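Local coordinates for protein glucose-6-phosphate isomerase (Thermus thermophilus, PDB 1ZZG) that probably catalyses the reversible isomerisation of glucose 6-phosphate to fructose 6-phosphate, a step shared by glycolysis and gluconeogenesis, at residues 255-266 with 280-288; 44-53 with 210-218. One frame throughout, in Å; residues are numbered along the deposited sequence.

Contact 1. Residues 255-266 with 280-288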
loop_
_atom_site.group_PDB
_atom_site.type_symbol
_atom_site.label_atom_id
_atom_site.label_comp_id
_atom_site.label_asym_id
_atom_site.label_seq_id
_atom_site.Cartn_x
_atom_site.Cartn_y
_atom_site.Cartn_z
ATOM N N SER A 255 8.232 -4.335 0.152
ATOM C CA SER A 255 7.164 -3.334 0.193
ATOM C C SER A 255 5.747 -3.903 0.064
ATOM O O SER A 255 4.777 -3.244 0.429
ATOM C CB SER A 255 7.381 -2.293 -0.910
ATOM O OG SER A 255 7.162 -2.852 -2.188
ATOM N N HIS A 256 5.618 -5.117 -0.458
ATOM C CA HIS A 256 4.295 -5.707 -0.627
ATOM C C HIS A 256 3.938 -6.734 0.448
ATOM O O HIS A 256 2.837 -7.294 0.433
ATOM C CB HIS A 256 4.184 -6.327 -2.021
ATOM C CG HIS A 256 4.207 -5.312 -3.122
ATOM N ND1 HIS A 256 3.073 -4.656 -3.551
ATOM C CD2 HIS A 256 5.236 -4.778 -3.822
ATOM C CE1 HIS A 256 3.401 -3.760 -4.464
ATOM N NE2 HIS A 256 4.708 -3.813 -4.647
ATOM N N LEU A 257 4.859 -6.971 1.381
ATOM C CA LEU A 257 4.607 -7.930 2.447
ATOM C C LEU A 257 3.520 -7.438 3.406
ATOM O O LEU A 257 2.650 -8.214 3.808
ATOM C CB LEU A 257 5.889 -8.231 3.238
ATOM C CG LEU A 257 5.751 -9.351 4.281
ATOM C CD1 LEU A 257 5.390 -10.655 3.587
ATOM C CD2 LEU A 257 7.055 -9.530 5.042
ATOM N N PRO A 258 3.549 -6.144 3.789
ATOM C CA PRO A 258 2.508 -5.669 4.710
ATOM C C PRO A 258 1.084 -5.947 4.223
ATOM O O PRO A 258 0.230 -6.353 5.008
ATOM C CB PRO A 258 2.811 -4.177 4.833
ATOM C CG PRO A 258 4.314 -4.149 4.720
ATOM C CD PRO A 258 4.542 -5.083 3.538
ATOM N N SER A 259 0.831 -5.739 2.933
ATOM C CA SER A 259 -0.502 -5.986 2.387
ATOM C C SER A 259 -0.888 -7.447 2.548
ATOM O O SER A 259 -2.041 -7.766 2.846
ATOM C CB SER A 259 -0.569 -5.604 0.910
ATOM O OG SER A 259 -0.543 -4.202 0.745
ATOM N N TRP A 260 0.078 -8.333 2.339
ATOM C CA TRP A 260 -0.162 -9.768 2.482
ATOM C C TRP A 260 -0.549 -10.081 3.930
ATOM O O TRP A 260 -1.477 -10.858 4.183
ATOM C CB TRP A 260 1.097 -10.555 2.110
ATOM C CG TRP A 260 1.009 -12.019 2.424
ATOM C CD1 TRP A 260 0.393 -12.991 1.682
ATOM C CD2 TRP A 260 1.524 -12.669 3.591
ATOM N NE1 TRP A 260 0.492 -14.209 2.318
ATOM C CE2 TRP A 260 1.181 -14.040 3.492
ATOM C CE3 TRP A 260 2.243 -12.227 4.711
ATOM C CZ2 TRP A 260 1.532 -14.973 4.475
ATOM C CZ3 TRP A 260 2.596 -13.159 5.693
ATOM C CH2 TRP A 260 2.237 -14.517 5.566
ATOM N N PHE A 261 0.159 -9.476 4.879
ATOM C CA PHE A 261 -0.135 -9.717 6.290
ATOM C C PHE A 261 -1.500 -9.173 6.687
ATOM O O PHE A 261 -2.224 -9.785 7.484
ATOM C CB PHE A 261 0.923 -9.086 7.196
ATOM C CG PHE A 261 0.599 -9.223 8.660
ATOM C CD1 PHE A 261 0.654 -10.470 9.284
ATOM C CD2 PHE A 261 0.149 -8.129 9.391
ATOM C CE1 PHE A 261 0.259 -10.625 10.614
ATOM C CE2 PHE A 261 -0.249 -8.270 10.719
ATOM C CZ PHE A 261 -0.195 -9.523 11.332
ATOM N N VAL A 262 -1.853 -8.012 6.142
ATOM C CA VAL A 262 -3.143 -7.411 6.445
ATOM C C VAL A 262 -4.289 -8.363 6.075
ATOM O O VAL A 262 -5.228 -8.525 6.854
ATOM C CB VAL A 262 -3.300 -6.047 5.730
ATOM C CG1 VAL A 262 -4.716 -5.520 5.906
ATOM C CG2 VAL A 262 -2.316 -5.045 6.326
ATOM N N GLN A 263 -4.221 -8.995 4.903
ATOM C CA GLN A 263 -5.272 -9.943 4.537
ATOM C C GLN A 263 -5.215 -11.148 5.469
ATOM O O GLN A 263 -6.243 -11.632 5.939
ATOM C CB GLN A 263 -5.135 -10.463 3.100
ATOM C CG GLN A 263 -6.017 -11.699 2.887
ATOM C CD GLN A 263 -6.032 -12.233 1.470
ATOM O OE1 GLN A 263 -5.026 -12.198 0.770
ATOM N NE2 GLN A 263 -7.178 -12.762 1.050
ATOM N N LEU A 264 -4.009 -11.653 5.708
ATOM C CA LEU A 264 -3.846 -12.809 6.582
ATOM C C LEU A 264 -4.466 -12.544 7.953
ATOM O O LEU A 264 -5.259 -13.338 8.457
ATOM C CB LEU A 264 -2.364 -13.139 6.766
ATOM C CG LEU A 264 -2.097 -14.255 7.787
ATOM C CD1 LEU A 264 -2.662 -15.573 7.260
ATOM C CD2 LEU A 264 -0.609 -14.380 8.061
ATOM N N HIS A 265 -4.096 -11.417 8.550
ATOM C CA HIS A 265 -4.586 -11.055 9.876
ATOM C C HIS A 265 -6.080 -10.717 9.924
ATOM O O HIS A 265 -6.844 -11.336 10.671
ATOM C CB HIS A 265 -3.779 -9.871 10.414
ATOM C CG HIS A 265 -4.162 -9.464 11.802
ATOM N ND1 HIS A 265 -3.722 -10.134 12.922
ATOM C CD2 HIS A 265 -4.965 -8.468 12.247
ATOM C CE1 HIS A 265 -4.236 -9.567 14.001
ATOM N NE2 HIS A 265 -4.994 -8.553 13.618
ATOM N N ASP A 266 -6.478 -9.730 9.128
ATOM C CA ASP A 266 -7.864 -9.261 9.056
ATOM C C ASP A 266 -8.896 -10.329 8.694
ATOM O O ASP A 266 -9.860 -10.538 9.417
ATOM C CB ASP A 266 -7.978 -8.131 8.026
ATOM C CG ASP A 266 -7.476 -6.795 8.545
ATOM O OD1 ASP A 266 -6.765 -6.763 9.573
ATOM O OD2 ASP A 266 -7.792 -5.768 7.900
ATOM N N GLY A 280 -11.418 -9.193 16.722
ATOM C CA GLY A 280 -10.419 -8.897 15.706
ATOM C C GLY A 280 -9.841 -7.496 15.809
ATOM O O GLY A 280 -10.542 -6.548 16.178
ATOM N N THR A 281 -8.556 -7.360 15.498
ATOM C CA THR A 281 -7.911 -6.059 15.539
ATOM C C THR A 281 -7.647 -5.625 14.102
ATOM O O THR A 281 -7.557 -6.458 13.200
ATOM C CB THR A 281 -6.583 -6.096 16.327
ATOM O OG1 THR A 281 -5.678 -7.020 15.711
ATOM C CG2 THR A 281 -6.836 -6.519 17.778
ATOM N N THR A 282 -7.534 -4.320 13.897
ATOM C CA THR A 282 -7.296 -3.776 12.573
ATOM C C THR A 282 -5.812 -3.688 12.237
ATOM O O THR A 282 -5.081 -2.888 12.824
ATOM C CB THR A 282 -7.924 -2.378 12.450
ATOM O OG1 THR A 282 -9.313 -2.459 12.795
ATOM C CG2 THR A 282 -7.788 -1.853 11.014
ATOM N N ALA A 283 -5.372 -4.520 11.296
ATOM C CA ALA A 283 -3.979 -4.516 10.869
ATOM C C ALA A 283 -3.758 -3.306 9.961
ATOM O O ALA A 283 -4.512 -3.087 9.011
ATOM C CB ALA A 283 -3.646 -5.803 10.119
ATOM N N VAL A 284 -2.719 -2.532 10.265
ATOM C CA VAL A 284 -2.378 -1.334 9.502
ATOM C C VAL A 284 -0.978 -1.508 8.925
ATOM O O VAL A 284 -0.010 -1.671 9.665
ATOM C CB VAL A 284 -2.408 -0.077 10.407
ATOM C CG1 VAL A 284 -2.037 1.159 9.603
ATOM C CG2 VAL A 284 -3.788 0.090 11.014
ATOM N N PRO A 285 -0.852 -1.473 7.586
ATOM C CA PRO A 285 0.446 -1.638 6.921
ATOM C C PRO A 285 1.329 -0.388 6.991
ATOM O O PRO A 285 0.834 0.736 6.943
ATOM C CB PRO A 285 0.048 -1.978 5.488
ATOM C CG PRO A 285 -1.175 -1.100 5.291
ATOM C CD PRO A 285 -1.934 -1.272 6.601
ATOM N N ALA A 286 2.638 -0.598 7.104
ATOM C CA ALA A 286 3.592 0.502 7.147
ATOM C C ALA A 286 4.933 0.030 6.619
ATOM O O ALA A 286 5.260 -1.159 6.681
ATOM C CB ALA A 286 3.746 1.020 8.567
ATOM N N LEU A 287 5.703 0.970 6.086
ATOM C CA LEU A 287 7.019 0.665 5.554
ATOM C C LEU A 287 8.027 1.629 6.157
ATOM O O LEU A 287 7.722 2.799 6.366
ATOM C CB LEU A 287 7.031 0.800 4.026
ATOM C CG LEU A 287 6.202 -0.210 3.224
ATOM C CD1 LEU A 287 6.310 0.110 1.729
ATOM C CD2 LEU A 287 6.701 -1.622 3.505
ATOM N N GLY A 288 9.222 1.128 6.439
ATOM C CA GLY A 288 10.259 1.972 7.002
ATOM C C GLY A 288 11.369 2.152 5.991
ATOM O O GLY A 288 11.706 1.209 5.264
#
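Ala283 is the bump at the middle of this contact: its methyl fits a hollow lined by Phe261, Val262, His265 and Asp266, with His265 CD2 3.7 Å from Ala283 CB. Helix 257-266 runs antiparallel to strand 282-287, their axes 7.6 Å apart, and every second strand residue faces the helix. Val262 turns its CG2, anti to its own carbonyl carbon, onto Pro285 CD at 3.8 Å. One turn earlier two prolines meet at their CB corners, Pro258 CB lying 3.6 Å from Pro285 CB. Leu287 ends the row by forking over the residues that lead into the helix: CD1 rests on Ser255 CB, while CD2 sits between Ser255 CA and Pro258 CG, 3.7 Å from the latter.

Polar groups close the other end. Thr281 OG1 sits near the plane of the His265 ring, at its edge, and shares a 2.7 Å hydrogen bond with His265 NE2. Asp266 OD1 takes the backbone N-H of Ala283 on its syn lone pair (3.2 Å, 160°). Strand 278-287 pairs with strand 244-249, so this is helix-on-sheet packing in the phosphoglucose isomerase (SIS) fold, beside Glu267, the predicted proton donor.

Contact 2. Residues 44-53 with 210-218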
loop_
_atom_site.group_PDB
_atom_site.type_symbol
_atom_site.label_atom_id
_atom_site.label_comp_id
_atom_site.label_asym_id
_atom_site.label_seq_id
_atom_site.Cartn_x
_atom_site.Cartn_y
_atom_site.Cartn_z
ATOM N N MET A 44 0.494 -26.011 6.501
ATOM C CA MET A 44 1.575 -26.486 7.360
ATOM C C MET A 44 2.445 -27.471 6.583
ATOM O O MET A 44 3.636 -27.614 6.856
ATOM C CB MET A 44 1.017 -27.209 8.587
ATOM C CG MET A 44 0.101 -26.383 9.469
ATOM S SD MET A 44 -0.588 -27.406 10.800
ATOM C CE MET A 44 -1.543 -26.198 11.701
ATOM N N ASP A 45 1.840 -28.135 5.601
ATOM C CA ASP A 45 2.538 -29.151 4.819
ATOM C C ASP A 45 3.212 -28.690 3.533
ATOM O O ASP A 45 4.067 -29.394 2.996
ATOM C CB ASP A 45 1.563 -30.284 4.515
ATOM C CG ASP A 45 0.811 -30.742 5.757
ATOM O OD1 ASP A 45 1.471 -31.195 6.718
ATOM O OD2 ASP A 45 -0.434 -30.633 5.781
ATOM N N LEU A 46 2.837 -27.516 3.035
ATOM C CA LEU A 46 3.432 -26.997 1.808
ATOM C C LEU A 46 4.964 -26.977 1.813
ATOM O O LEU A 46 5.591 -27.252 0.790
ATOM C CB LEU A 46 2.903 -25.591 1.513
ATOM C CG LEU A 46 1.421 -25.495 1.153
ATOM C CD1 LEU A 46 1.034 -24.028 1.007
ATOM C CD2 LEU A 46 1.145 -26.253 -0.143
ATOM N N PRO A 47 5.588 -26.655 2.960
ATOM C CA PRO A 47 7.058 -26.625 2.999
ATOM C C PRO A 47 7.701 -27.995 2.769
ATOM O O PRO A 47 8.874 -28.084 2.402
ATOM C CB PRO A 47 7.363 -26.082 4.398
ATOM C CG PRO A 47 6.126 -25.279 4.748
ATOM C CD PRO A 47 5.023 -26.170 4.231
ATOM N N GLU A 48 6.935 -29.060 2.986
ATOM C CA GLU A 48 7.462 -30.408 2.812
ATOM C C GLU A 48 7.133 -31.037 1.459
ATOM O O GLU A 48 7.393 -32.217 1.236
ATOM C CB GLU A 48 6.975 -31.308 3.952
ATOM C CG GLU A 48 7.551 -30.921 5.310
ATOM C CD GLU A 48 9.015 -31.322 5.485
ATOM O OE1 GLU A 48 9.700 -31.603 4.479
ATOM O OE2 GLU A 48 9.488 -31.350 6.641
ATOM N N ASP A 49 6.568 -30.250 0.553
ATOM C CA ASP A 49 6.251 -30.766 -0.772
ATOM C C ASP A 49 7.485 -30.561 -1.652
ATOM O O ASP A 49 7.632 -29.521 -2.290
ATOM C CB ASP A 49 5.053 -30.019 -1.366
ATOM C CG ASP A 49 4.618 -30.589 -2.706
ATOM O OD1 ASP A 49 5.474 -31.164 -3.419
ATOM O OD2 ASP A 49 3.428 -30.452 -3.057
ATOM N N THR A 50 8.377 -31.545 -1.678
ATOM C CA THR A 50 9.596 -31.434 -2.481
ATOM C C THR A 50 9.437 -32.012 -3.878
ATOM O O THR A 50 10.419 -32.359 -4.534
ATOM C CB THR A 50 10.790 -32.137 -1.802
ATOM O OG1 THR A 50 10.352 -33.370 -1.217
ATOM C CG2 THR A 50 11.397 -31.245 -0.734
ATOM N N GLU A 51 8.194 -32.106 -4.329
ATOM C CA GLU A 51 7.890 -32.646 -5.646
ATOM C C GLU A 51 7.317 -31.539 -6.532
ATOM O O GLU A 51 7.735 -31.358 -7.676
ATOM C CB GLU A 51 6.880 -33.781 -5.498
ATOM C CG GLU A 51 6.323 -34.334 -6.792
ATOM C CD GLU A 51 5.075 -35.175 -6.557
ATOM O OE1 GLU A 51 5.159 -36.167 -5.799
ATOM O OE2 GLU A 51 4.010 -34.837 -7.126
ATOM N N THR A 52 6.368 -30.789 -5.981
ATOM C CA THR A 52 5.728 -29.709 -6.720
ATOM C C THR A 52 6.688 -28.616 -7.192
ATOM O O THR A 52 6.585 -28.161 -8.329
ATOM C CB THR A 52 4.597 -29.068 -5.889
ATOM O OG1 THR A 52 3.629 -30.070 -5.563
ATOM C CG2 THR A 52 3.904 -27.954 -6.683
ATOM N N LEU A 53 7.624 -28.193 -6.345
ATOM C CA LEU A 53 8.539 -27.137 -6.772
ATOM C C LEU A 53 9.420 -27.587 -7.940
ATOM O O LEU A 53 9.829 -26.768 -8.761
ATOM C CB LEU A 53 9.419 -26.648 -5.615
ATOM C CG LEU A 53 10.706 -27.409 -5.308
ATOM C CD1 LEU A 53 11.541 -26.603 -4.321
ATOM C CD2 LEU A 53 10.371 -28.791 -4.761
ATOM N N LEU A 210 11.018 -22.585 0.826
ATOM C CA LEU A 210 10.358 -23.662 1.567
ATOM C C LEU A 210 11.181 -24.131 2.771
ATOM O O LEU A 210 10.622 -24.527 3.797
ATOM C CB LEU A 210 10.037 -24.842 0.633
ATOM C CG LEU A 210 9.149 -24.514 -0.584
ATOM C CD1 LEU A 210 8.843 -25.787 -1.358
ATOM C CD2 LEU A 210 7.850 -23.847 -0.134
ATOM N N MET A 211 12.503 -24.077 2.649
ATOM C CA MET A 211 13.381 -24.466 3.752
ATOM C C MET A 211 13.146 -23.521 4.929
ATOM O O MET A 211 13.059 -23.947 6.074
ATOM C CB MET A 211 14.843 -24.368 3.333
ATOM C CG MET A 211 15.272 -25.374 2.284
ATOM S SD MET A 211 16.971 -25.037 1.786
ATOM C CE MET A 211 17.748 -24.829 3.438
ATOM N N GLY A 212 13.058 -22.227 4.636
ATOM C CA GLY A 212 12.819 -21.252 5.685
ATOM C C GLY A 212 11.469 -21.484 6.335
ATOM O O GLY A 212 11.332 -21.357 7.554
ATOM N N ALA A 213 10.465 -21.829 5.531
ATOM C CA ALA A 213 9.132 -22.084 6.074
ATOM C C ALA A 213 9.189 -23.321 6.982
ATOM O O ALA A 213 8.518 -23.378 8.018
ATOM C CB ALA A 213 8.118 -22.293 4.938
ATOM N N ARG A 214 9.997 -24.303 6.595
ATOM C CA ARG A 214 10.164 -25.524 7.390
ATOM C C ARG A 214 10.739 -25.147 8.762
ATOM O O ARG A 214 10.344 -25.706 9.784
ATOM C CB ARG A 214 11.114 -26.490 6.674
ATOM C CG ARG A 214 11.148 -27.908 7.239
ATOM C CD ARG A 214 11.991 -28.805 6.334
ATOM N NE ARG A 214 11.652 -28.571 4.933
ATOM C CZ ARG A 214 12.505 -28.695 3.922
ATOM N NH1 ARG A 214 13.758 -29.060 4.150
ATOM N NH2 ARG A 214 12.112 -28.421 2.685
ATOM N N LYS A 215 11.672 -24.197 8.781
ATOM C CA LYS A 215 12.261 -23.760 10.042
ATOM C C LYS A 215 11.161 -23.199 10.942
ATOM O O LYS A 215 11.137 -23.469 12.140
ATOM C CB LYS A 215 13.324 -22.687 9.794
ATOM C CG LYS A 215 14.487 -23.158 8.923
ATOM C CD LYS A 215 15.212 -24.352 9.537
ATOM C CE LYS A 215 15.885 -23.988 10.854
ATOM N NZ LYS A 215 16.614 -25.144 11.460
ATOM N N ALA A 216 10.258 -22.413 10.358
ATOM C CA ALA A 216 9.147 -21.835 11.106
ATOM C C ALA A 216 8.297 -22.968 11.686
ATOM O O ALA A 216 7.865 -22.900 12.842
ATOM C CB ALA A 216 8.300 -20.951 10.196
ATOM N N ASN A 217 8.057 -24.011 10.890
ATOM C CA ASN A 217 7.276 -25.150 11.378
ATOM C C ASN A 217 7.951 -25.713 12.629
ATOM O O ASN A 217 7.288 -26.095 13.584
ATOM C CB ASN A 217 7.181 -26.256 10.326
ATOM C CG ASN A 217 6.155 -25.957 9.249
ATOM O OD1 ASN A 217 5.382 -24.998 9.349
ATOM N ND2 ASN A 217 6.132 -26.791 8.215
ATOM N N GLU A 218 9.276 -25.766 12.612
ATOM C CA GLU A 218 10.021 -26.276 13.755
ATOM C C GLU A 218 9.761 -25.417 14.985
ATOM O O GLU A 218 9.472 -25.938 16.066
ATOM C CB GLU A 218 11.518 -26.295 13.446
ATOM C CG GLU A 218 11.950 -27.456 12.574
ATOM C CD GLU A 218 13.384 -27.323 12.105
ATOM O OE1 GLU A 218 14.207 -26.744 12.850
ATOM O OE2 GLU A 218 13.690 -27.805 10.995
HETATM O O HOH W 1 7.949 -29.050 8.097
#
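A proline-bearing 3-10 turn docked on a helix makes this contact, just ahead of an Asx turn at Asp49 that leads into helix 52-61. Pro47 lies in the groove between Leu210, Ala213, Arg214 and Asn217, its CG pressed on Ala213 CB at 3.6 Å. Beside it, Leu53 and Leu210 lie alongside with their branches running opposite ways, CD1 to CD1 at 4.1 Å.

Two side chains of the helix donate to backbone carbonyls of 44-53. Asn217 ND2 reaches Met44 O at 3.0 Å, lying in the carbonyl plane, though the oxygen is tilted 30° from the amide plane and the bond is bent. Arg214 extends with CG anti to its backbone N (chi1 -168°), then bends at chi3 and brings NH2 to Pro47 O at 3.3 Å, a straighter bond close to the guanidinium plane. Glu48 OE1 lies over one guanidinium face at its NE side, 3.6 Å from Arg214 NE, a long salt bridge of charge alone; OE2 rests against Arg214 CD, and the two planes are only 12° apart. A water joins Glu48 OE2 to Asn217 ND2. A leucine in place of Arg214 would probably leave Pro47 O without this donor and Glu48 without its opposite charge.

Helix 371-391 backs the contact: Gln379 touches Pro47, and Gln379 and Trp383 both donate to Asn217 OD1.

Contact 1 is core and contact 2 partly surface, with centres 23 Å apart and nearest atoms about 10 Å apart. Contact 1 ties a helix to a strand close by in sequence, whereas contact 2 brings together segments 157 residues apart. Their chemistry differs with depth: 255-266 with 280-288 is mostly apolar, its polar bonds gathered at one end, near the predicted active site and the second subunit; 44-53 with 210-218 mixes a proline-centred apolar patch with side chains hydrogen-bonded to backbone carbonyls, a long charge pair and a bridging water. No element is common to both, yet helix 371-391 touches each, through Leu257, Trp260 and Leu264 in one and Pro47, Lys215, Ala216 and Asn217 in the other.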